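PDB 5D2E: MlnE from Bacillus amyloliquefaciens subsp. plantarum, which is the N-terminal B-type ketoreductase of a much longer polyketide synthase and probably uses NADPH to reduce a beta-keto group of the growing macrolactin chain. Local coordinates for residues 241-246 with 250-255; 175-180 with 187-192. All coordinates share one frame; numbering follows the deposited sequence.

Overall arrangement
Interaction 2 comes first along the chain and closes before interaction 1 opens; their centres lie about 12 Å apart. Interaction 2 packs helix 186-201 against strand 171-180, and interaction 1 pairs strands 242-245 and 249-257. Strand 205-214 connects them, running parallel to 171-180 on one side and to 242-245 on the other. They also touch directly: Arg253 reaches from the hairpin to form a salt bridge with Glu192 of the helix, while ring atom CE1 of Phe242 packs against the hydroxyl of Tyr177. Both lie away from the NADP(+) site, in what is probably the structural, Rossmann-like half of the ketoreductase, with strand 249-257 leading towards the cofactor-binding half.

Interaction 1: 241-246 with 250-255; sequences CFTCYE and YYKRQL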
ATOM      1  N   CYS A 241       8.070   5.623 -10.771  1.00 43.44           N
ATOM      2  CA  CYS A 241       8.383   4.235 -10.325  1.00 50.84           C
ATOM      3  C   CYS A 241       7.778   3.110 -11.194  1.00 44.83           C
ATOM      4  O   CYS A 241       8.468   2.185 -11.521  1.00 41.41           O
ATOM      5  CB  CYS A 241       7.984   3.982  -8.839  1.00 54.19           C
ATOM      6  SG  CYS A 241       8.600   2.413  -8.114  1.00 52.58           S
ATOM      7  N   PHE A 242       6.487   3.190 -11.529  1.00 38.86           N
ATOM      8  CA  PHE A 242       5.732   2.025 -11.817  1.00 34.35           C
ATOM      9  C   PHE A 242       5.168   2.058 -13.224  1.00 32.63           C
ATOM     10  O   PHE A 242       4.685   3.084 -13.689  1.00 31.15           O
ATOM     11  CB  PHE A 242       4.611   1.836 -10.735  1.00 33.41           C
ATOM     12  CG  PHE A 242       3.643   0.758 -11.049  1.00 32.70           C
ATOM     13  CD1 PHE A 242       3.993  -0.579 -10.897  1.00 35.45           C
ATOM     14  CD2 PHE A 242       2.375   1.054 -11.564  1.00 37.70           C
ATOM     15  CE1 PHE A 242       3.106  -1.588 -11.268  1.00 32.56           C
ATOM     16  CE2 PHE A 242       1.479   0.037 -11.883  1.00 36.02           C
ATOM     17  CZ  PHE A 242       1.855  -1.277 -11.745  1.00 35.76           C
ATOM     18  N   THR A 243       5.185   0.896 -13.885  1.00 30.30           N
ATOM     19  CA  THR A 243       4.506   0.723 -15.175  1.00 27.91           C
ATOM     20  C   THR A 243       3.780  -0.603 -15.173  1.00 27.64           C
ATOM     21  O   THR A 243       4.330  -1.620 -14.703  1.00 27.54           O
ATOM     22  CB  THR A 243       5.515   0.765 -16.315  1.00 29.48           C
ATOM     23  OG1 THR A 243       6.308   1.933 -16.217  1.00 29.98           O
ATOM     24  CG2 THR A 243       4.875   0.761 -17.660  1.00 29.11           C
ATOM     25  N   CYS A 244       2.573  -0.638 -15.746  1.00 25.37           N
ATOM     26  CA  CYS A 244       1.914  -1.911 -15.967  1.00 25.74           C
ATOM     27  C   CYS A 244       2.008  -2.224 -17.451  1.00 27.55           C
ATOM     28  O   CYS A 244       1.562  -1.411 -18.295  1.00 26.25           O
ATOM     29  CB  CYS A 244       0.478  -1.850 -15.530  1.00 27.97           C
ATOM     30  SG  CYS A 244      -0.428  -3.398 -15.900  1.00 33.36           S
ATOM     31  N   TYR A 245       2.625  -3.368 -17.759  1.00 24.67           N
ATOM     32  CA  TYR A 245       2.836  -3.826 -19.122  1.00 25.98           C
ATOM     33  C   TYR A 245       1.898  -4.925 -19.486  1.00 27.37           C
ATOM     34  O   TYR A 245       1.709  -5.873 -18.731  1.00 28.96           O
ATOM     35  CB  TYR A 245       4.263  -4.370 -19.273  1.00 25.41           C
ATOM     36  CG  TYR A 245       5.327  -3.311 -19.206  1.00 25.56           C
ATOM     37  CD1 TYR A 245       5.714  -2.587 -20.324  1.00 26.17           C
ATOM     38  CD2 TYR A 245       5.947  -3.018 -17.996  1.00 25.07           C
ATOM     39  CE1 TYR A 245       6.673  -1.576 -20.233  1.00 25.07           C
ATOM     40  CE2 TYR A 245       6.919  -2.019 -17.901  1.00 26.89           C
ATOM     41  CZ  TYR A 245       7.267  -1.320 -19.017  1.00 26.02           C
ATOM     42  OH  TYR A 245       8.221  -0.393 -18.881  1.00 28.36           O
ATOM     43  N   GLU A 246       1.228  -4.757 -20.619  1.00 24.29           N
ATOM     44  CA  GLU A 246       0.605  -5.894 -21.292  1.00 26.84           C
ATOM     45  C   GLU A 246       1.554  -6.191 -22.435  1.00 25.71           C
ATOM     46  O   GLU A 246       2.407  -5.369 -22.754  1.00 29.25           O
ATOM     47  CB  GLU A 246      -0.787  -5.494 -21.818  1.00 25.02           C
ATOM     48  CG  GLU A 246      -1.793  -5.262 -20.710  1.00 26.73           C
ATOM     49  CD  GLU A 246      -3.107  -4.668 -21.149  1.00 27.32           C
ATOM     50  OE1 GLU A 246      -3.335  -4.623 -22.354  1.00 30.39           O
ATOM     51  OE2 GLU A 246      -3.891  -4.306 -20.261  1.00 27.63           O
ATOM     52  N   TYR A 250       1.242  -0.478 -22.634  1.00 29.39           N
ATOM     53  CA  TYR A 250       1.599  -0.266 -21.272  1.00 27.58           C
ATOM     54  C   TYR A 250       0.946   1.002 -20.748  1.00 27.39           C
ATOM     55  O   TYR A 250       0.533   1.896 -21.515  1.00 28.07           O
ATOM     56  CB  TYR A 250       3.108  -0.261 -21.073  1.00 28.21           C
ATOM     57  CG  TYR A 250       3.877   0.893 -21.711  1.00 26.60           C
ATOM     58  CD1 TYR A 250       4.339   0.800 -23.015  1.00 29.41           C
ATOM     59  CD2 TYR A 250       4.085   2.074 -21.014  1.00 30.32           C
ATOM     60  CE1 TYR A 250       5.031   1.851 -23.592  1.00 32.82           C
ATOM     61  CE2 TYR A 250       4.755   3.142 -21.583  1.00 35.60           C
ATOM     62  CZ  TYR A 250       5.233   3.003 -22.879  1.00 34.78           C
ATOM     63  OH  TYR A 250       5.910   4.036 -23.448  1.00 41.12           O
ATOM     64  N   TYR A 251       0.851   1.081 -19.435  1.00 27.93           N
ATOM     65  CA  TYR A 251       0.248   2.251 -18.829  1.00 27.20           C
ATOM     66  C   TYR A 251       0.903   2.659 -17.509  1.00 30.18           C
ATOM     67  O   TYR A 251       1.443   1.820 -16.742  1.00 27.95           O
ATOM     68  CB  TYR A 251      -1.289   2.131 -18.766  1.00 31.50           C
ATOM     69  CG  TYR A 251      -1.838   0.759 -18.628  1.00 32.91           C
ATOM     70  CD1 TYR A 251      -2.008  -0.088 -19.716  1.00 33.25           C
ATOM     71  CD2 TYR A 251      -2.211   0.280 -17.364  1.00 43.96           C
ATOM     72  CE1 TYR A 251      -2.471  -1.408 -19.559  1.00 35.54           C
ATOM     73  CE2 TYR A 251      -2.703  -1.057 -17.168  1.00 41.81           C
ATOM     74  CZ  TYR A 251      -2.827  -1.907 -18.266  1.00 38.19           C
ATOM     75  OH  TYR A 251      -3.309  -3.195 -17.987  1.00 38.05           O
ATOM     76  N   LYS A 252       0.904   3.974 -17.310  1.00 31.93           N
ATOM     77  CA  LYS A 252       1.437   4.596 -16.155  1.00 34.04           C
ATOM     78  C   LYS A 252       0.366   5.461 -15.495  1.00 33.98           C
ATOM     79  O   LYS A 252      -0.591   5.870 -16.139  1.00 30.63           O
ATOM     80  CB  LYS A 252       2.559   5.517 -16.598  1.00 40.35           C
ATOM     81  CG  LYS A 252       3.833   4.820 -17.024  1.00 45.03           C
ATOM     82  CD  LYS A 252       4.959   5.840 -16.966  1.00 52.88           C
ATOM     83  CE  LYS A 252       6.312   5.184 -16.945  1.00 61.83           C
ATOM     84  NZ  LYS A 252       6.442   4.407 -18.206  1.00 69.28           N
ATOM     85  N   ARG A 253       0.575   5.760 -14.226  1.00 32.73           N
ATOM     86  CA  ARG A 253      -0.434   6.435 -13.453  1.00 35.60           C
ATOM     87  C   ARG A 253       0.148   7.576 -12.619  1.00 39.24           C
ATOM     88  O   ARG A 253       1.291   7.492 -12.161  1.00 35.29           O
ATOM     89  CB  ARG A 253      -1.197   5.497 -12.544  1.00 35.50           C
ATOM     90  CG  ARG A 253      -0.378   5.013 -11.378  1.00 42.65           C
ATOM     91  CD  ARG A 253      -1.153   4.165 -10.408  1.00 45.08           C
ATOM     92  NE  ARG A 253      -0.267   3.258  -9.689  1.00 49.42           N
ATOM     93  CZ  ARG A 253      -0.663   2.130  -9.108  1.00 59.85           C
ATOM     94  NH1 ARG A 253      -1.949   1.764  -9.109  1.00 67.25           N
ATOM     95  NH2 ARG A 253       0.236   1.346  -8.542  1.00 59.57           N
ATOM     96  N   GLN A 254      -0.687   8.584 -12.372  1.00 32.85           N
ATOM     97  CA  GLN A 254      -0.313   9.646 -11.429  1.00 36.54           C
ATOM     98  C   GLN A 254      -1.540  10.251 -10.811  1.00 31.36           C
ATOM     99  O   GLN A 254      -2.616  10.165 -11.383  1.00 31.33           O
ATOM    100  CB  GLN A 254       0.534  10.711 -12.126  1.00 43.89           C
ATOM    101  CG  GLN A 254      -0.253  11.687 -12.970  1.00 56.03           C
ATOM    102  CD  GLN A 254       0.644  12.645 -13.694  1.00 70.21           C
ATOM    103  OE1 GLN A 254       0.594  12.745 -14.917  1.00 76.02           O
ATOM    104  NE2 GLN A 254       1.508  13.327 -12.945  1.00 75.76           N
ATOM    105  N   LEU A 255      -1.382  10.835  -9.623  1.00 32.25           N
ATOM    106  CA  LEU A 255      -2.473  11.469  -8.913  1.00 34.30           C
ATOM    107  C   LEU A 255      -2.814  12.762  -9.584  1.00 32.90           C
ATOM    108  O   LEU A 255      -1.948  13.482  -9.956  1.00 35.00           O
ATOM    109  CB  LEU A 255      -2.084  11.771  -7.478  1.00 35.90           C
ATOM    110  CG  LEU A 255      -2.150  10.563  -6.537  1.00 35.14           C
ATOM    111  CD1 LEU A 255      -1.658  11.061  -5.167  1.00 37.58           C
ATOM    112  CD2 LEU A 255      -3.535   9.953  -6.414  1.00 33.97           C
TER
HETATM  113  O   HOH W   1       2.683   4.725 -12.585  1.00 37.85           O
HETATM  114  O   HOH W   2       8.339   2.403 -18.730  1.00 47.35           O
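Cys244 and Tyr251 form the antiparallel hydrogen-bonded pair of two short strand segments that run at 151° and approach to 4.8 Å between axes; Cys244 N to Tyr251 O is 2.9 Å and Tyr251 N to Cys244 O 2.8 Å. Tyr245 and Tyr250 follow as a non-hydrogen-bonded pair. Further from the turn a water gives a hydrogen to Phe242 O and accepts one from Arg253 N.

The Tyr251 ring leans back across its partner. Its chi1 of 31°, well short of a staggered value, sets the ring centre over Cys244 O and its CE2 3.5 Å from Cys244 SG, a small, polarisable sulfur that fits closely beside an aromatic ring. The same rotation carries Tyr251 OH to the extended side chain of Glu246, whose OE2 it meets at 2.6 Å. The carboxylate stands at 85° to the ring and takes the hydrogen on its anti side, somewhat out of plane.

Tyr245 and Tyr250 project from the other face, side by side and pointing the same way, with Tyr245 CD1 3.6 Å from Tyr250 CB. The Thr243 methyl lies against the Tyr245 ring. Tyr245 OH bonds to Glu232, and a water links it to Lys252 NZ. The extended Arg253 places NH2 3.7 Å from Phe242 CD2, held by a salt bridge to Glu192.

This is a beta hairpin with a short turn. Its first strand runs parallel to strand 205-214 and its second pairs antiparallel with strand 35-46, extending the sheet of what is probably the structural, Rossmann-like half to the chain's N-terminal strand.

Interaction 2: 175-180 with 187-192; sequences YLYENA and IYNAVE
A beta-alpha-beta unit of the Rossmann type, strand 171-180, helix 186-201 and strand 205-214, sets Tyr175 and Tyr177 of its first strand against Tyr188, Asn189 and Val191 of its helix. The short segments run roughly antiparallel, their axes 9.0 Å apart at 147°, a spacing that two tyrosine rings can fill.

The Tyr175 ring extends towards the helix with its CG opposite the backbone N (chi1 161°). Val191 covers one face of it: CG1 makes a CH-pi contact 3.6 Å from the Tyr175 ring centroid, while CG2 reaches on to the phenol oxygen. At the far edge Tyr175 OH donates to Tyr188 O over 2.9 Å, approaching the carbonyl from the side, with a C=O...donor angle of 108°. Tyr188 O also receives a weak bond from Val191 N within the helix.

Tyr177 turns its face to the helix as well. Tyr188 CB lies 3.9 Å from the Tyr177 ring centroid in a second CH-pi contact, and Asn189 N sits above the same face. The Tyr188 side chain runs past that of Tyr177 in the opposite direction, and its hydroxyl bonds to Ala134 O. Asn189 runs alongside Tyr177, its amide steeply inclined to the ring, and Asn189 ND2 gives a weak, nearly straight hydrogen bond to Tyr177 OH at 3.4 Å. That hydroxyl has a further weak bond to Glu211.

Tyrosine suits both places through its broad apolar face, but the hydroxyls differ: that of Tyr175 gives a helical carbonyl, only weakly bonded within its segment, a full hydrogen bond, whereas that of Tyr177 adds only weak polar contact to CH-pi packing.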
ATOM      1  N   TYR A 175      12.136  -4.323 -10.316  1.00 23.76           N
ATOM      2  CA  TYR A 175      11.320  -5.291  -9.667  1.00 23.62           C
ATOM      3  C   TYR A 175      10.167  -5.634 -10.600  1.00 24.59           C
ATOM      4  O   TYR A 175       9.469  -4.758 -11.042  1.00 24.67           O
ATOM      5  CB  TYR A 175      10.816  -4.719  -8.357  1.00 24.13           C
ATOM      6  CG  TYR A 175       9.629  -5.414  -7.793  1.00 23.71           C
ATOM      7  CD1 TYR A 175       9.715  -6.660  -7.187  1.00 24.54           C
ATOM      8  CD2 TYR A 175       8.360  -4.830  -7.911  1.00 27.45           C
ATOM      9  CE1 TYR A 175       8.557  -7.306  -6.735  1.00 26.84           C
ATOM     10  CE2 TYR A 175       7.220  -5.476  -7.450  1.00 25.97           C
ATOM     11  CZ  TYR A 175       7.321  -6.690  -6.866  1.00 27.42           C
ATOM     12  OH  TYR A 175       6.122  -7.227  -6.389  1.00 29.45           O
ATOM     13  N   LEU A 176       9.980  -6.942 -10.864  1.00 24.28           N
ATOM     14  CA  LEU A 176       8.954  -7.490 -11.732  1.00 25.92           C
ATOM     15  C   LEU A 176       8.051  -8.443 -11.002  1.00 24.78           C
ATOM     16  O   LEU A 176       8.487  -9.203 -10.173  1.00 24.16           O
ATOM     17  CB  LEU A 176       9.568  -8.285 -12.902  1.00 25.81           C
ATOM     18  CG  LEU A 176      10.742  -7.637 -13.620  1.00 29.23           C
ATOM     19  CD1 LEU A 176      11.424  -8.527 -14.654  1.00 34.43           C
ATOM     20  CD2 LEU A 176      10.244  -6.378 -14.255  1.00 32.08           C
ATOM     21  N   TYR A 177       6.767  -8.383 -11.345  1.00 23.05           N
ATOM     22  CA  TYR A 177       5.807  -9.342 -10.891  1.00 22.65           C
ATOM     23  C   TYR A 177       4.798  -9.637 -12.002  1.00 24.42           C
ATOM     24  O   TYR A 177       4.549  -8.796 -12.855  1.00 23.60           O
ATOM     25  CB  TYR A 177       5.041  -8.900  -9.660  1.00 23.34           C
ATOM     26  CG  TYR A 177       4.140  -7.722  -9.780  1.00 24.46           C
ATOM     27  CD1 TYR A 177       4.650  -6.427  -9.688  1.00 24.69           C
ATOM     28  CD2 TYR A 177       2.751  -7.884  -9.989  1.00 26.81           C
ATOM     29  CE1 TYR A 177       3.819  -5.324  -9.759  1.00 29.98           C
ATOM     30  CE2 TYR A 177       1.915  -6.781 -10.050  1.00 27.19           C
ATOM     31  CZ  TYR A 177       2.462  -5.510  -9.954  1.00 28.11           C
ATOM     32  OH  TYR A 177       1.662  -4.412 -10.042  1.00 29.85           O
ATOM     33  N   GLU A 178       4.201 -10.819 -11.910  1.00 25.23           N
ATOM     34  CA  GLU A 178       3.239 -11.270 -12.877  1.00 26.43           C
ATOM     35  C   GLU A 178       1.831 -11.045 -12.365  1.00 25.21           C
ATOM     36  O   GLU A 178       1.541 -11.149 -11.171  1.00 26.15           O
ATOM     37  CB  GLU A 178       3.359 -12.743 -13.157  1.00 28.72           C
ATOM     38  CG  GLU A 178       4.659 -13.150 -13.820  1.00 32.92           C
ATOM     39  CD  GLU A 178       4.700 -14.653 -14.060  1.00 37.91           C
ATOM     40  OE1 GLU A 178       3.825 -15.406 -13.562  1.00 42.73           O
ATOM     41  OE2 GLU A 178       5.565 -15.044 -14.797  1.00 37.93           O
ATOM     42  N   ASN A 179       0.966 -10.756 -13.318  1.00 25.53           N
ATOM     43  CA  ASN A 179      -0.466 -10.656 -13.078  1.00 25.43           C
ATOM     44  C   ASN A 179      -1.165 -11.131 -14.366  1.00 25.19           C
ATOM     45  O   ASN A 179      -0.486 -11.452 -15.347  1.00 24.75           O
ATOM     46  CB  ASN A 179      -0.879  -9.231 -12.657  1.00 25.26           C
ATOM     47  CG  ASN A 179      -2.319  -9.175 -12.023  1.00 26.50           C
ATOM     48  OD1 ASN A 179      -2.875 -10.172 -11.574  1.00 26.39           O
ATOM     49  ND2 ASN A 179      -2.865  -7.999 -11.962  1.00 29.20           N
ATOM     50  N   ALA A 180      -2.492 -11.189 -14.318  1.00 24.42           N
ATOM     51  CA  ALA A 180      -3.287 -11.564 -15.508  1.00 26.32           C
ATOM     52  C   ALA A 180      -4.622 -10.814 -15.495  1.00 25.96           C
ATOM     53  O   ALA A 180      -5.163 -10.457 -14.417  1.00 26.03           O
ATOM     54  CB  ALA A 180      -3.542 -13.054 -15.509  1.00 26.87           C
ATOM     55  N   ILE A 187      -0.554  -7.483  -2.888  1.00 26.62           N
ATOM     56  CA  ILE A 187       0.759  -7.545  -2.244  1.00 25.62           C
ATOM     57  C   ILE A 187       1.858  -7.134  -3.219  1.00 26.63           C
ATOM     58  O   ILE A 187       2.621  -6.151  -2.984  1.00 25.34           O
ATOM     59  CB  ILE A 187       1.006  -8.913  -1.622  1.00 23.43           C
ATOM     60  CG1 ILE A 187       0.097  -9.096  -0.446  1.00 25.00           C
ATOM     61  CG2 ILE A 187       2.440  -9.101  -1.181  1.00 26.08           C
ATOM     62  CD1 ILE A 187       0.156 -10.454   0.226  1.00 24.77           C
ATOM     63  N   TYR A 188       1.885  -7.763  -4.392  1.00 22.79           N
ATOM     64  CA  TYR A 188       2.984  -7.453  -5.266  1.00 22.02           C
ATOM     65  C   TYR A 188       2.930  -6.013  -5.778  1.00 25.46           C
ATOM     66  O   TYR A 188       3.960  -5.373  -5.940  1.00 26.01           O
ATOM     67  CB  TYR A 188       3.056  -8.432  -6.424  1.00 23.74           C
ATOM     68  CG  TYR A 188       3.298  -9.851  -6.083  1.00 22.38           C
ATOM     69  CD1 TYR A 188       4.038 -10.205  -5.006  1.00 25.48           C
ATOM     70  CD2 TYR A 188       2.865 -10.881  -6.925  1.00 23.48           C
ATOM     71  CE1 TYR A 188       4.308 -11.533  -4.712  1.00 24.89           C
ATOM     72  CE2 TYR A 188       3.141 -12.193  -6.655  1.00 25.19           C
ATOM     73  CZ  TYR A 188       3.884 -12.542  -5.565  1.00 25.53           C
ATOM     74  OH  TYR A 188       4.214 -13.865  -5.279  1.00 25.29           O
ATOM     75  N   ASN A 189       1.721  -5.493  -6.005  1.00 26.97           N
ATOM     76  CA  ASN A 189       1.534  -4.117  -6.488  1.00 29.61           C
ATOM     77  C   ASN A 189       2.006  -3.064  -5.410  1.00 27.84           C
ATOM     78  O   ASN A 189       2.580  -2.033  -5.724  1.00 28.93           O
ATOM     79  CB  ASN A 189       0.026  -3.940  -6.797  1.00 33.46           C
ATOM     80  CG  ASN A 189      -0.336  -2.514  -7.115  1.00 41.35           C
ATOM     81  OD1 ASN A 189      -0.980  -1.849  -6.299  1.00 49.05           O
ATOM     82  ND2 ASN A 189       0.102  -2.038  -8.232  1.00 32.83           N
ATOM     83  N   ALA A 190       1.877  -3.436  -4.152  1.00 26.15           N
ATOM     84  CA  ALA A 190       2.263  -2.532  -3.026  1.00 25.33           C
ATOM     85  C   ALA A 190       3.771  -2.307  -2.903  1.00 25.92           C
ATOM     86  O   ALA A 190       4.227  -1.322  -2.315  1.00 25.79           O
ATOM     87  CB  ALA A 190       1.659  -2.997  -1.719  1.00 23.25           C
ATOM     88  N   VAL A 191       4.573  -3.177  -3.500  1.00 25.29           N
ATOM     89  CA  VAL A 191       6.008  -2.998  -3.484  1.00 25.66           C
ATOM     90  C   VAL A 191       6.492  -1.685  -4.011  1.00 24.23           C
ATOM     91  O   VAL A 191       7.474  -1.199  -3.511  1.00 26.53           O
ATOM     92  CB  VAL A 191       6.689  -4.162  -4.227  1.00 26.13           C
ATOM     93  CG1 VAL A 191       8.165  -3.946  -4.416  1.00 27.59           C
ATOM     94  CG2 VAL A 191       6.404  -5.482  -3.510  1.00 28.34           C
ATOM     95  N   GLU A 192       5.783  -1.093  -4.957  1.00 24.71           N
ATOM     96  CA  GLU A 192       6.126   0.178  -5.484  1.00 28.57           C
ATOM     97  C   GLU A 192       6.309   1.226  -4.353  1.00 27.19           C
ATOM     98  O   GLU A 192       7.239   2.011  -4.408  1.00 28.15           O
ATOM     99  CB  GLU A 192       5.042   0.668  -6.425  1.00 31.56           C
ATOM    100  CG  GLU A 192       5.313   2.054  -6.995  1.00 41.72           C
ATOM    101  CD  GLU A 192       4.034   2.788  -7.440  1.00 55.66           C
ATOM    102  OE1 GLU A 192       2.903   2.299  -7.166  1.00 62.88           O
ATOM    103  OE2 GLU A 192       4.173   3.865  -8.065  1.00 64.80           O
TER